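Local structure of monomethylamine methyltransferase MtmB1 (Methanosarcina barkeri, 1NTH) at residues Lys377-Glu382 with Glu438-Val443; Pro340-Cys345 with Ser418-Lys423; Ala148-Val153 with Glu382-Gly387. The protein transfers the methyl group of monomethylamine to the corrinoid cofactor of its partner protein MtmC in methanogenesis from methylamine. All coordinates share one frame; numbering follows the deposited sequence.

Contact 1: residues Lys377-Glu382 with Glu438-Val443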
ATOM      1  N   LYS A 377      -7.726  37.270   2.714  1.00 19.48           N
ATOM      2  CA  LYS A 377      -8.389  37.908   1.583  1.00 19.77           C
ATOM      3  C   LYS A 377      -8.278  37.146   0.264  1.00 19.42           C
ATOM      4  O   LYS A 377      -7.750  37.654  -0.725  1.00 19.51           O
ATOM      5  CB  LYS A 377      -7.907  39.353   1.408  1.00 20.83           C
ATOM      6  CG  LYS A 377      -8.448  40.283   2.493  1.00 22.55           C
ATOM      7  CD  LYS A 377      -8.420  41.748   2.081  1.00 24.17           C
ATOM      8  CE  LYS A 377      -9.086  42.611   3.144  1.00 25.79           C
ATOM      9  NZ  LYS A 377      -9.153  44.050   2.755  1.00 26.44           N
ATOM     10  N   THR A 378      -8.787  35.915   0.272  1.00 19.04           N
ATOM     11  CA  THR A 378      -8.818  35.047  -0.901  1.00 19.21           C
ATOM     12  C   THR A 378      -9.983  34.085  -0.696  1.00 19.43           C
ATOM     13  O   THR A 378     -10.141  33.530   0.393  1.00 20.94           O
ATOM     14  CB  THR A 378      -7.529  34.195  -1.057  1.00 20.97           C
ATOM     15  OG1 THR A 378      -7.360  33.365   0.100  1.00 23.62           O
ATOM     16  CG2 THR A 378      -6.306  35.080  -1.228  1.00 20.89           C
ATOM     17  N   THR A 379     -10.809  33.897  -1.720  1.00 18.79           N
ATOM     18  CA  THR A 379     -11.931  32.965  -1.607  1.00 18.73           C
ATOM     19  C   THR A 379     -12.152  32.217  -2.916  1.00 17.69           C
ATOM     20  O   THR A 379     -11.692  32.644  -3.976  1.00 17.08           O
ATOM     21  CB  THR A 379     -13.258  33.672  -1.252  1.00 19.76           C
ATOM     22  OG1 THR A 379     -13.854  34.190  -2.447  1.00 19.99           O
ATOM     23  CG2 THR A 379     -13.025  34.806  -0.262  1.00 20.33           C
ATOM     24  N   GLY A 380     -12.875  31.105  -2.830  1.00 18.29           N
ATOM     25  CA  GLY A 380     -13.156  30.298  -4.004  1.00 17.32           C
ATOM     26  C   GLY A 380     -13.916  31.009  -5.108  1.00 17.39           C
ATOM     27  O   GLY A 380     -13.878  30.576  -6.256  1.00 17.86           O
ATOM     28  N   MET A 381     -14.612  32.094  -4.778  1.00 17.07           N
ATOM     29  CA  MET A 381     -15.363  32.833  -5.793  1.00 18.28           C
ATOM     30  C   MET A 381     -14.456  33.363  -6.899  1.00 17.44           C
ATOM     31  O   MET A 381     -14.843  33.375  -8.064  1.00 18.78           O
ATOM     32  CB  MET A 381     -16.129  34.000  -5.160  1.00 20.31           C
ATOM     33  CG  MET A 381     -17.395  33.591  -4.424  1.00 21.82           C
ATOM     34  SD  MET A 381     -18.689  32.950  -5.522  1.00 25.25           S
ATOM     35  CE  MET A 381     -19.584  34.466  -5.920  1.00 24.78           C
ATOM     36  N   GLU A 382     -13.255  33.804  -6.540  1.00 17.10           N
ATOM     37  CA  GLU A 382     -12.333  34.318  -7.546  1.00 17.23           C
ATOM     38  C   GLU A 382     -11.882  33.194  -8.480  1.00 16.26           C
ATOM     39  O   GLU A 382     -11.701  33.410  -9.681  1.00 17.63           O
ATOM     40  CB  GLU A 382     -11.119  34.979  -6.881  1.00 17.92           C
ATOM     41  CG  GLU A 382     -11.475  36.184  -6.009  1.00 20.54           C
ATOM     42  CD  GLU A 382     -11.448  35.863  -4.525  1.00 21.67           C
ATOM     43  OE1 GLU A 382     -10.350  35.570  -4.001  1.00 22.81           O
ATOM     44  OE2 GLU A 382     -12.521  35.898  -3.882  1.00 24.10           O
ATOM     45  N   GLU A 438     -24.875  36.815  -0.392  1.00 26.05           N
ATOM     46  CA  GLU A 438     -25.636  37.293  -1.537  1.00 27.69           C
ATOM     47  C   GLU A 438     -24.916  38.500  -2.127  1.00 26.54           C
ATOM     48  O   GLU A 438     -24.954  38.730  -3.335  1.00 26.93           O
ATOM     49  CB  GLU A 438     -27.054  37.679  -1.108  1.00 30.58           C
ATOM     50  CG  GLU A 438     -27.959  36.489  -0.829  0.50 33.13           C
ATOM     51  CD  GLU A 438     -29.294  36.899  -0.241  0.50 35.26           C
ATOM     52  OE1 GLU A 438     -29.736  38.038  -0.507  0.50 37.12           O
ATOM     53  OE2 GLU A 438     -29.909  36.079   0.475  0.50 36.60           O
ATOM     54  N   GLU A 439     -24.253  39.262  -1.264  1.00 26.02           N
ATOM     55  CA  GLU A 439     -23.509  40.436  -1.702  1.00 27.25           C
ATOM     56  C   GLU A 439     -22.458  40.032  -2.732  1.00 26.75           C
ATOM     57  O   GLU A 439     -22.351  40.640  -3.795  1.00 26.02           O
ATOM     58  CB  GLU A 439     -22.815  41.105  -0.516  1.00 30.62           C
ATOM     59  CG  GLU A 439     -22.052  42.368  -0.885  1.00 36.57           C
ATOM     60  CD  GLU A 439     -21.171  42.871   0.243  1.00 40.42           C
ATOM     61  OE1 GLU A 439     -21.660  42.965   1.389  1.00 44.04           O
ATOM     62  OE2 GLU A 439     -19.989  43.181  -0.016  1.00 44.12           O
ATOM     63  N   TYR A 440     -21.680  39.002  -2.413  1.00 25.40           N
ATOM     64  CA  TYR A 440     -20.640  38.548  -3.329  1.00 23.40           C
ATOM     65  C   TYR A 440     -21.257  38.033  -4.624  1.00 22.06           C
ATOM     66  O   TYR A 440     -20.756  38.302  -5.715  1.00 21.95           O
ATOM     67  CB  TYR A 440     -19.794  37.437  -2.691  1.00 22.48           C
ATOM     68  CG  TYR A 440     -18.375  37.377  -3.229  1.00 21.53           C
ATOM     69  CD1 TYR A 440     -18.066  37.879  -4.495  1.00 21.98           C
ATOM     70  CD2 TYR A 440     -17.339  36.829  -2.470  1.00 21.69           C
ATOM     71  CE1 TYR A 440     -16.763  37.846  -4.992  1.00 22.27           C
ATOM     72  CE2 TYR A 440     -16.026  36.790  -2.960  1.00 20.56           C
ATOM     73  CZ  TYR A 440     -15.749  37.302  -4.218  1.00 22.26           C
ATOM     74  OH  TYR A 440     -14.460  37.291  -4.702  1.00 22.92           O
ATOM     75  N   MET A 441     -22.347  37.285  -4.506  1.00 22.82           N
ATOM     76  CA  MET A 441     -23.011  36.747  -5.682  1.00 23.32           C
ATOM     77  C   MET A 441     -23.459  37.866  -6.619  1.00 24.21           C
ATOM     78  O   MET A 441     -23.385  37.730  -7.840  1.00 22.59           O
ATOM     79  CB  MET A 441     -24.202  35.889  -5.258  1.00 24.33           C
ATOM     80  CG  MET A 441     -23.786  34.600  -4.560  1.00 25.59           C
ATOM     81  SD  MET A 441     -25.153  33.718  -3.794  1.00 29.82           S
ATOM     82  CE  MET A 441     -26.012  33.118  -5.226  1.00 27.60           C
ATOM     83  N   GLN A 442     -23.909  38.977  -6.043  1.00 24.47           N
ATOM     84  CA  GLN A 442     -24.354  40.117  -6.840  1.00 26.40           C
ATOM     85  C   GLN A 442     -23.165  40.771  -7.537  1.00 25.35           C
ATOM     86  O   GLN A 442     -23.261  41.174  -8.697  1.00 25.21           O
ATOM     87  CB  GLN A 442     -25.068  41.141  -5.955  1.00 28.59           C
ATOM     88  CG  GLN A 442     -26.416  40.677  -5.419  1.00 33.11           C
ATOM     89  CD  GLN A 442     -27.058  41.693  -4.490  0.50 33.61           C
ATOM     90  OE1 GLN A 442     -26.732  42.878  -4.528  0.50 35.11           O
ATOM     91  NE2 GLN A 442     -27.987  41.231  -3.659  0.50 35.27           N
ATOM     92  N   VAL A 443     -22.046  40.876  -6.826  1.00 23.82           N
ATOM     93  CA  VAL A 443     -20.835  41.464  -7.387  1.00 22.95           C
ATOM     94  C   VAL A 443     -20.367  40.592  -8.551  1.00 22.55           C
ATOM     95  O   VAL A 443     -19.975  41.095  -9.605  1.00 22.35           O
ATOM     96  CB  VAL A 443     -19.710  41.543  -6.327  1.00 23.78           C
ATOM     97  CG1 VAL A 443     -18.398  41.955  -6.977  1.00 23.64           C
ATOM     98  CG2 VAL A 443     -20.088  42.542  -5.244  1.00 24.30           C
TER
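Glu382 OE2 is gripped by two hydroxyls, Tyr440 OH across the contact at 2.5 Å and Thr379 OG1 from its own segment at 2.6 Å. The tyrosine meets it on the anti side of the carboxylate, with ring and carboxylate nearly coplanar (12° apart) and OE2 at the ring edge. The threonine hydroxyl comes instead from above the carboxylate plane. Glu382 OE1 accepts from Thr379 N at 2.9 Å, while Thr379 OG1 takes the N-H of Met381; together these bonds form the capping box that starts helix 380-393. Glu382 thus closes the helix end and receives the tyrosine with one carboxylate. Met381 CB lies over one face, offset toward the rim, 3.8 Å from the centroid of the Tyr440 ring; the bend at chi2 (-67°) brings SD into an oblique Met-aromatic contact, and that at chi3 turns CE toward helix 438-454. Met381 CE, still close to the ring, also comes within 4.4 Å of Met441 CG. A phenylalanine in place of Tyr440 removes one of the two hydroxyl donors to Glu382 OE2, and would probably leave the buried carboxylate less firmly fixed. The first turns of helices 380-393 and 438-454 are joined here, with Cys428 of helix 425-428 against Tyr440, Tyr429 of strand 429-430 against Met381, and Phe3 of the second subunit packed on Met441.

Contact 2: residues Pro340-Cys345 with Ser418-Lys423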
ATOM      1  N   PRO A 340     -11.019  40.534  -2.492  1.00 21.31           N
ATOM      2  CA  PRO A 340     -12.248  39.771  -2.719  1.00 21.19           C
ATOM      3  C   PRO A 340     -13.525  40.588  -2.578  1.00 22.36           C
ATOM      4  O   PRO A 340     -13.563  41.598  -1.872  1.00 23.19           O
ATOM      5  CB  PRO A 340     -12.171  38.664  -1.667  1.00 21.39           C
ATOM      6  CG  PRO A 340     -10.708  38.482  -1.472  1.00 20.83           C
ATOM      7  CD  PRO A 340     -10.211  39.904  -1.435  1.00 21.43           C
ATOM      8  N   CYS A 341     -14.568  40.121  -3.253  1.00 23.17           N
ATOM      9  CA  CYS A 341     -15.883  40.744  -3.229  1.00 24.19           C
ATOM     10  C   CYS A 341     -15.901  42.150  -3.819  1.00 24.24           C
ATOM     11  O   CYS A 341     -16.608  43.033  -3.332  1.00 24.66           O
ATOM     12  CB  CYS A 341     -16.434  40.763  -1.801  1.00 25.19           C
ATOM     13  SG  CYS A 341     -18.242  40.879  -1.714  1.00 28.17           S
ATOM     14  N   THR A 342     -15.105  42.351  -4.863  1.00 23.55           N
ATOM     15  CA  THR A 342     -15.065  43.626  -5.568  1.00 22.72           C
ATOM     16  C   THR A 342     -15.076  43.290  -7.050  1.00 23.75           C
ATOM     17  O   THR A 342     -14.518  42.273  -7.474  1.00 22.58           O
ATOM     18  CB  THR A 342     -13.797  44.457  -5.251  1.00 22.90           C
ATOM     19  OG1 THR A 342     -12.641  43.814  -5.800  1.00 23.98           O
ATOM     20  CG2 THR A 342     -13.632  44.629  -3.748  1.00 23.23           C
ATOM     21  N   GLU A 343     -15.724  44.137  -7.840  1.00 23.11           N
ATOM     22  CA  GLU A 343     -15.808  43.905  -9.268  1.00 23.79           C
ATOM     23  C   GLU A 343     -14.434  43.952  -9.926  1.00 23.20           C
ATOM     24  O   GLU A 343     -14.143  43.159 -10.824  1.00 22.63           O
ATOM     25  CB  GLU A 343     -16.726  44.942  -9.911  1.00 26.24           C
ATOM     26  CG  GLU A 343     -17.073  44.638 -11.355  1.00 28.85           C
ATOM     27  CD  GLU A 343     -18.043  45.645 -11.935  1.00 30.92           C
ATOM     28  OE1 GLU A 343     -17.628  46.798 -12.179  1.00 33.06           O
ATOM     29  OE2 GLU A 343     -19.221  45.286 -12.137  1.00 31.39           O
ATOM     30  N   MET A 344     -13.580  44.864  -9.471  1.00 22.60           N
ATOM     31  CA  MET A 344     -12.254  44.982 -10.062  1.00 22.96           C
ATOM     32  C   MET A 344     -11.447  43.694  -9.933  1.00 22.45           C
ATOM     33  O   MET A 344     -10.808  43.264 -10.891  1.00 21.82           O
ATOM     34  CB  MET A 344     -11.469  46.133  -9.432  1.00 23.30           C
ATOM     35  CG  MET A 344     -10.152  46.397 -10.147  1.00 25.38           C
ATOM     36  SD  MET A 344      -9.275  47.841  -9.537  1.00 26.27           S
ATOM     37  CE  MET A 344      -7.614  47.545 -10.164  1.00 25.59           C
ATOM     38  N   CYS A 345     -11.471  43.086  -8.751  1.00 21.67           N
ATOM     39  CA  CYS A 345     -10.730  41.847  -8.535  1.00 20.98           C
ATOM     40  C   CYS A 345     -11.140  40.800  -9.567  1.00 20.02           C
ATOM     41  O   CYS A 345     -10.294  40.169 -10.201  1.00 19.53           O
ATOM     42  CB  CYS A 345     -10.987  41.312  -7.125  1.00 20.64           C
ATOM     43  SG  CYS A 345     -10.128  39.754  -6.754  1.00 23.68           S
ATOM     44  N   SER A 418      -5.979  53.125  -6.752  1.00 29.27           N
ATOM     45  CA  SER A 418      -7.185  53.162  -5.935  1.00 30.47           C
ATOM     46  C   SER A 418      -7.952  51.841  -5.927  1.00 29.81           C
ATOM     47  O   SER A 418      -9.154  51.817  -5.672  1.00 29.56           O
ATOM     48  CB  SER A 418      -8.107  54.287  -6.413  1.00 31.97           C
ATOM     49  OG  SER A 418      -8.510  54.087  -7.759  1.00 35.43           O
ATOM     50  N   ALA A 419      -7.255  50.744  -6.202  1.00 28.93           N
ATOM     51  CA  ALA A 419      -7.895  49.433  -6.215  1.00 27.79           C
ATOM     52  C   ALA A 419      -8.564  49.177  -4.868  1.00 26.24           C
ATOM     53  O   ALA A 419      -7.948  49.351  -3.819  1.00 27.10           O
ATOM     54  CB  ALA A 419      -6.860  48.350  -6.501  1.00 27.58           C
ATOM     55  N   PRO A 420      -9.841  48.758  -4.882  1.00 26.25           N
ATOM     56  CA  PRO A 420     -10.582  48.482  -3.645  1.00 26.73           C
ATOM     57  C   PRO A 420      -9.963  47.346  -2.828  1.00 27.45           C
ATOM     58  O   PRO A 420      -9.622  46.296  -3.371  1.00 27.42           O
ATOM     59  CB  PRO A 420     -11.985  48.155  -4.151  1.00 26.16           C
ATOM     60  CG  PRO A 420     -11.729  47.565  -5.500  1.00 27.67           C
ATOM     61  CD  PRO A 420     -10.674  48.482  -6.064  1.00 26.36           C
ATOM     62  N   ALA A 421      -9.832  47.572  -1.524  1.00 26.86           N
ATOM     63  CA  ALA A 421      -9.237  46.601  -0.607  1.00 26.48           C
ATOM     64  C   ALA A 421      -9.997  45.284  -0.530  1.00 26.21           C
ATOM     65  O   ALA A 421      -9.411  44.236  -0.263  1.00 26.48           O
ATOM     66  CB  ALA A 421      -9.122  47.211   0.787  1.00 27.03           C
ATOM     67  N   GLY A 422     -11.304  45.336  -0.749  1.00 25.29           N
ATOM     68  CA  GLY A 422     -12.094  44.120  -0.700  1.00 25.71           C
ATOM     69  C   GLY A 422     -12.333  43.614   0.708  1.00 25.90           C
ATOM     70  O   GLY A 422     -12.046  44.303   1.689  1.00 25.58           O
ATOM     71  N   LYS A 423     -12.841  42.390   0.804  1.00 25.54           N
ATOM     72  CA  LYS A 423     -13.151  41.792   2.095  1.00 25.48           C
ATOM     73  C   LYS A 423     -12.441  40.475   2.351  1.00 24.43           C
ATOM     74  O   LYS A 423     -11.935  39.835   1.429  1.00 23.11           O
ATOM     75  CB  LYS A 423     -14.661  41.572   2.202  1.00 28.75           C
ATOM     76  CG  LYS A 423     -15.477  42.850   2.100  1.00 31.88           C
ATOM     77  CD  LYS A 423     -16.954  42.578   2.301  1.00 35.19           C
ATOM     78  CE  LYS A 423     -17.754  43.872   2.314  1.00 37.79           C
ATOM     79  NZ  LYS A 423     -19.190  43.622   2.613  1.00 40.36           N
TER
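Pro340 O and the Gly422-Lys423 peptide form the tight end of the contact. The carbonyl oxygen Pro340 O accepts a hydrogen bond from Lys423 N at 2.9 Å, and it also lies only 3.1 Å from Gly422 CA. That closeness suits a glycine: its phi is positive (75°), and any CB would run into Pro340 O. Thr342 presses on the same spot, its CG2 standing 3.5 Å from Gly422 CA. Nearby, Lys423 O sits almost equally far from CB, CG and CD of the Pro340 ring, 3.3 Å from CB, and this buried oxygen has no polar partner in the model. Thr342 is the N-cap of helix 343-359, its OG1 accepting from Cys345 N at 3.3 Å and also bonded to Gly339 O. In this TIM barrel residues 340-345 span the end of the connection from barrel strand 330-333 and the first turn of that helix, and residues 418-423, a loop after helix 398-410, lie against them. Packing becomes looser toward Met344, where partly exposed residues meet without polar bonds. Pro420 CG rests 3.7 Å from Thr342 CB. Met344 has CG anti to the backbone N (chi1 -173°), and the chain continues extended, with SD near Pro420 CD and CE 3.8 Å from Ala419 CB. Back at the tight end, the side chain of Lys423 leads away from residues 340-345, and its NZ forms a salt bridge with Glu439 of helix 438-454.

Contact 3: residues Ala148-Val153 with Glu382-Gly387; sequences ALEKEV and EARMMG
Glu150 and Arg384 cross at about a right angle, and the guanidinium takes the carboxylate side-on with two nitrogens, one to each oxygen. NH2 of Arg384 lies 2.9 Å from Glu150 OE2, which stays close to the guanidinium plane and offers its syn lone pair. The other bond, from Arg384 NE to Glu150 OE1 at 2.8 Å, is more bent: the planes are 41° apart, and NE approaches OE1 from above the carboxylate plane (39° out of it). Arg384 runs out with CG anti to the backbone N, and the bend at chi3 (-64°) sets NE beside its acceptor. Glu150 and Val153 are the ends of a type I beta turn that also carries Glu152. The Glu152 side chain likewise crosses Arg384 at about a right angle, its CG 4.2 Å from Arg384 CG, but its carboxylate is directed at the helix backbone, with OE1 3.0 Å from Gly387 C. A CB on residue 387 would collide with that oxygen, so the close approach depends on the glycine. Next to the charged pair, Val153 CG2 packs on Ala383 CB at 3.9 Å. The charge of Glu152 is met by Lys123 at OE1 and by Arg391 at OE2. Arg384 also donates to the backbone oxygens of Phe3 and Arg4 of the second subunit and makes a cation-pi contact with that Phe3. A buried arginine held in this way probably keeps its charge; its salt bridge with Glu150 joins the turn before strand 155-156 to helix 380-393, while its bonds to the second subunit bring in that chain's N-terminal segment.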
ATOM      1  N   ALA A 148     -12.466  23.705  -3.061  1.00 14.75           N
ATOM      2  CA  ALA A 148     -12.798  22.314  -3.366  1.00 15.02           C
ATOM      3  C   ALA A 148     -14.284  22.152  -3.663  1.00 15.47           C
ATOM      4  O   ALA A 148     -14.672  21.283  -4.436  1.00 15.85           O
ATOM      5  CB  ALA A 148     -12.397  21.408  -2.207  1.00 14.46           C
ATOM      6  N   LEU A 149     -15.110  22.996  -3.049  1.00 15.45           N
ATOM      7  CA  LEU A 149     -16.555  22.937  -3.266  1.00 16.35           C
ATOM      8  C   LEU A 149     -16.967  23.459  -4.643  1.00 18.20           C
ATOM      9  O   LEU A 149     -18.100  23.249  -5.074  1.00 20.35           O
ATOM     10  CB  LEU A 149     -17.283  23.726  -2.171  1.00 16.47           C
ATOM     11  CG  LEU A 149     -17.299  23.075  -0.784  1.00 15.94           C
ATOM     12  CD1 LEU A 149     -17.802  24.068   0.255  1.00 18.82           C
ATOM     13  CD2 LEU A 149     -18.176  21.826  -0.816  1.00 19.33           C
ATOM     14  N   GLU A 150     -16.053  24.144  -5.323  1.00 16.08           N
ATOM     15  CA  GLU A 150     -16.331  24.679  -6.655  1.00 16.89           C
ATOM     16  C   GLU A 150     -16.003  23.636  -7.721  1.00 16.27           C
ATOM     17  O   GLU A 150     -14.860  23.198  -7.828  1.00 17.23           O
ATOM     18  CB  GLU A 150     -15.482  25.932  -6.915  1.00 17.41           C
ATOM     19  CG  GLU A 150     -15.833  27.148  -6.071  1.00 19.54           C
ATOM     20  CD  GLU A 150     -17.223  27.683  -6.365  1.00 21.98           C
ATOM     21  OE1 GLU A 150     -17.665  27.578  -7.530  1.00 22.30           O
ATOM     22  OE2 GLU A 150     -17.866  28.224  -5.438  1.00 22.51           O
ATOM     23  N   LYS A 151     -16.994  23.236  -8.513  1.00 16.97           N
ATOM     24  CA  LYS A 151     -16.741  22.254  -9.568  1.00 15.81           C
ATOM     25  C   LYS A 151     -15.766  22.789 -10.613  1.00 16.84           C
ATOM     26  O   LYS A 151     -15.145  22.018 -11.348  1.00 16.99           O
ATOM     27  CB  LYS A 151     -18.048  21.836 -10.246  1.00 18.00           C
ATOM     28  CG  LYS A 151     -18.852  20.841  -9.429  1.00 18.79           C
ATOM     29  CD  LYS A 151     -19.980  20.234 -10.239  1.00 20.63           C
ATOM     30  CE  LYS A 151     -20.625  19.079  -9.481  1.00 22.69           C
ATOM     31  NZ  LYS A 151     -21.672  18.405 -10.292  1.00 21.86           N
ATOM     32  N   GLU A 152     -15.639  24.110 -10.685  1.00 15.97           N
ATOM     33  CA  GLU A 152     -14.724  24.751 -11.628  1.00 16.54           C
ATOM     34  C   GLU A 152     -13.269  24.422 -11.302  1.00 17.27           C
ATOM     35  O   GLU A 152     -12.419  24.390 -12.192  1.00 18.60           O
ATOM     36  CB  GLU A 152     -14.885  26.275 -11.580  1.00 18.42           C
ATOM     37  CG  GLU A 152     -16.085  26.843 -12.324  1.00 19.31           C
ATOM     38  CD  GLU A 152     -15.992  26.652 -13.826  1.00 21.40           C
ATOM     39  OE1 GLU A 152     -14.867  26.699 -14.374  1.00 22.97           O
ATOM     40  OE2 GLU A 152     -17.050  26.471 -14.465  1.00 21.84           O
ATOM     41  N   VAL A 153     -12.989  24.187 -10.024  1.00 15.72           N
ATOM     42  CA  VAL A 153     -11.629  23.906  -9.571  1.00 15.42           C
ATOM     43  C   VAL A 153     -11.234  22.432  -9.711  1.00 15.39           C
ATOM     44  O   VAL A 153     -11.973  21.536  -9.298  1.00 16.27           O
ATOM     45  CB  VAL A 153     -11.457  24.371  -8.101  1.00 14.65           C
ATOM     46  CG1 VAL A 153     -10.040  24.101  -7.613  1.00 16.42           C
ATOM     47  CG2 VAL A 153     -11.763  25.867  -7.997  1.00 15.16           C
ATOM     48  N   GLU A 382     -13.255  33.804  -6.540  1.00 17.10           N
ATOM     49  CA  GLU A 382     -12.333  34.318  -7.546  1.00 17.23           C
ATOM     50  C   GLU A 382     -11.882  33.194  -8.480  1.00 16.26           C
ATOM     51  O   GLU A 382     -11.701  33.410  -9.681  1.00 17.63           O
ATOM     52  CB  GLU A 382     -11.119  34.979  -6.881  1.00 17.92           C
ATOM     53  CG  GLU A 382     -11.475  36.184  -6.009  1.00 20.54           C
ATOM     54  CD  GLU A 382     -11.448  35.863  -4.525  1.00 21.67           C
ATOM     55  OE1 GLU A 382     -10.350  35.570  -4.001  1.00 22.81           O
ATOM     56  OE2 GLU A 382     -12.521  35.898  -3.882  1.00 24.10           O
ATOM     57  N   ALA A 383     -11.704  31.998  -7.928  1.00 17.01           N
ATOM     58  CA  ALA A 383     -11.297  30.850  -8.730  1.00 16.61           C
ATOM     59  C   ALA A 383     -12.444  30.419  -9.640  1.00 16.70           C
ATOM     60  O   ALA A 383     -12.219  29.927 -10.747  1.00 16.15           O
ATOM     61  CB  ALA A 383     -10.881  29.691  -7.821  1.00 17.03           C
ATOM     62  N   ARG A 384     -13.677  30.591  -9.173  1.00 17.27           N
ATOM     63  CA  ARG A 384     -14.828  30.227  -9.988  1.00 17.57           C
ATOM     64  C   ARG A 384     -14.846  31.099 -11.245  1.00 17.85           C
ATOM     65  O   ARG A 384     -15.074  30.608 -12.348  1.00 17.33           O
ATOM     66  CB  ARG A 384     -16.137  30.429  -9.214  1.00 17.85           C
ATOM     67  CG  ARG A 384     -17.372  30.054 -10.027  1.00 19.03           C
ATOM     68  CD  ARG A 384     -18.651  30.601  -9.413  1.00 19.46           C
ATOM     69  NE  ARG A 384     -18.939  30.030  -8.102  1.00 19.52           N
ATOM     70  CZ  ARG A 384     -20.014  30.329  -7.381  1.00 20.77           C
ATOM     71  NH1 ARG A 384     -20.905  31.196  -7.850  1.00 21.13           N
ATOM     72  NH2 ARG A 384     -20.203  29.765  -6.196  1.00 19.91           N
ATOM     73  N   MET A 385     -14.600  32.397 -11.074  1.00 17.74           N
ATOM     74  CA  MET A 385     -14.594  33.304 -12.215  1.00 18.75           C
ATOM     75  C   MET A 385     -13.452  32.939 -13.155  1.00 18.49           C
ATOM     76  O   MET A 385     -13.620  32.917 -14.376  1.00 17.12           O
ATOM     77  CB  MET A 385     -14.441  34.753 -11.750  1.00 20.41           C
ATOM     78  CG  MET A 385     -14.530  35.774 -12.882  1.00 23.01           C
ATOM     79  SD  MET A 385     -16.139  35.766 -13.728  1.00 27.04           S
ATOM     80  CE  MET A 385     -17.079  36.839 -12.650  1.00 24.75           C
ATOM     81  N   MET A 386     -12.288  32.650 -12.579  1.00 17.93           N
ATOM     82  CA  MET A 386     -11.117  32.276 -13.361  1.00 18.52           C
ATOM     83  C   MET A 386     -11.472  31.082 -14.248  1.00 17.71           C
ATOM     84  O   MET A 386     -11.141  31.054 -15.435  1.00 18.05           O
ATOM     85  CB  MET A 386      -9.956  31.928 -12.417  1.00 19.54           C
ATOM     86  CG  MET A 386      -8.650  31.551 -13.102  1.00 21.19           C
ATOM     87  SD  MET A 386      -7.304  31.273 -11.913  1.00 22.18           S
ATOM     88  CE  MET A 386      -7.748  29.663 -11.253  1.00 21.92           C
ATOM     89  N   GLY A 387     -12.176  30.111 -13.670  1.00 17.20           N
ATOM     90  CA  GLY A 387     -12.568  28.928 -14.414  1.00 16.41           C
ATOM     91  C   GLY A 387     -13.637  29.163 -15.468  1.00 17.65           C
ATOM     92  O   GLY A 387     -13.533  28.650 -16.582  1.00 18.59           O
TER

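Overall arrangement
Contact 1 lies between the other two, its centre about 10 Å from that of contact 2 and about 11 Å from that of contact 3, while contacts 2 and 3 are about 18 Å apart. Helix 380-393 serves both contacts 1 and 3, which share Glu382; Pro340 and Cys345 of contact 2 also pack on this glutamate. The salt bridge between Lys423 and Glu439 and the probable hydrogen bond from Lys377 NZ to Ala421 O join contacts 1 and 2. Along the chain the segments of each pair of contacts alternate, running from 148-153 through 340-345 and 377-387 to 418-423 and 438-443. Connections of the TIM barrel and the C-terminal helix 438-454 are thereby interlocked, with contacts 1 and 3 reaching the second subunit.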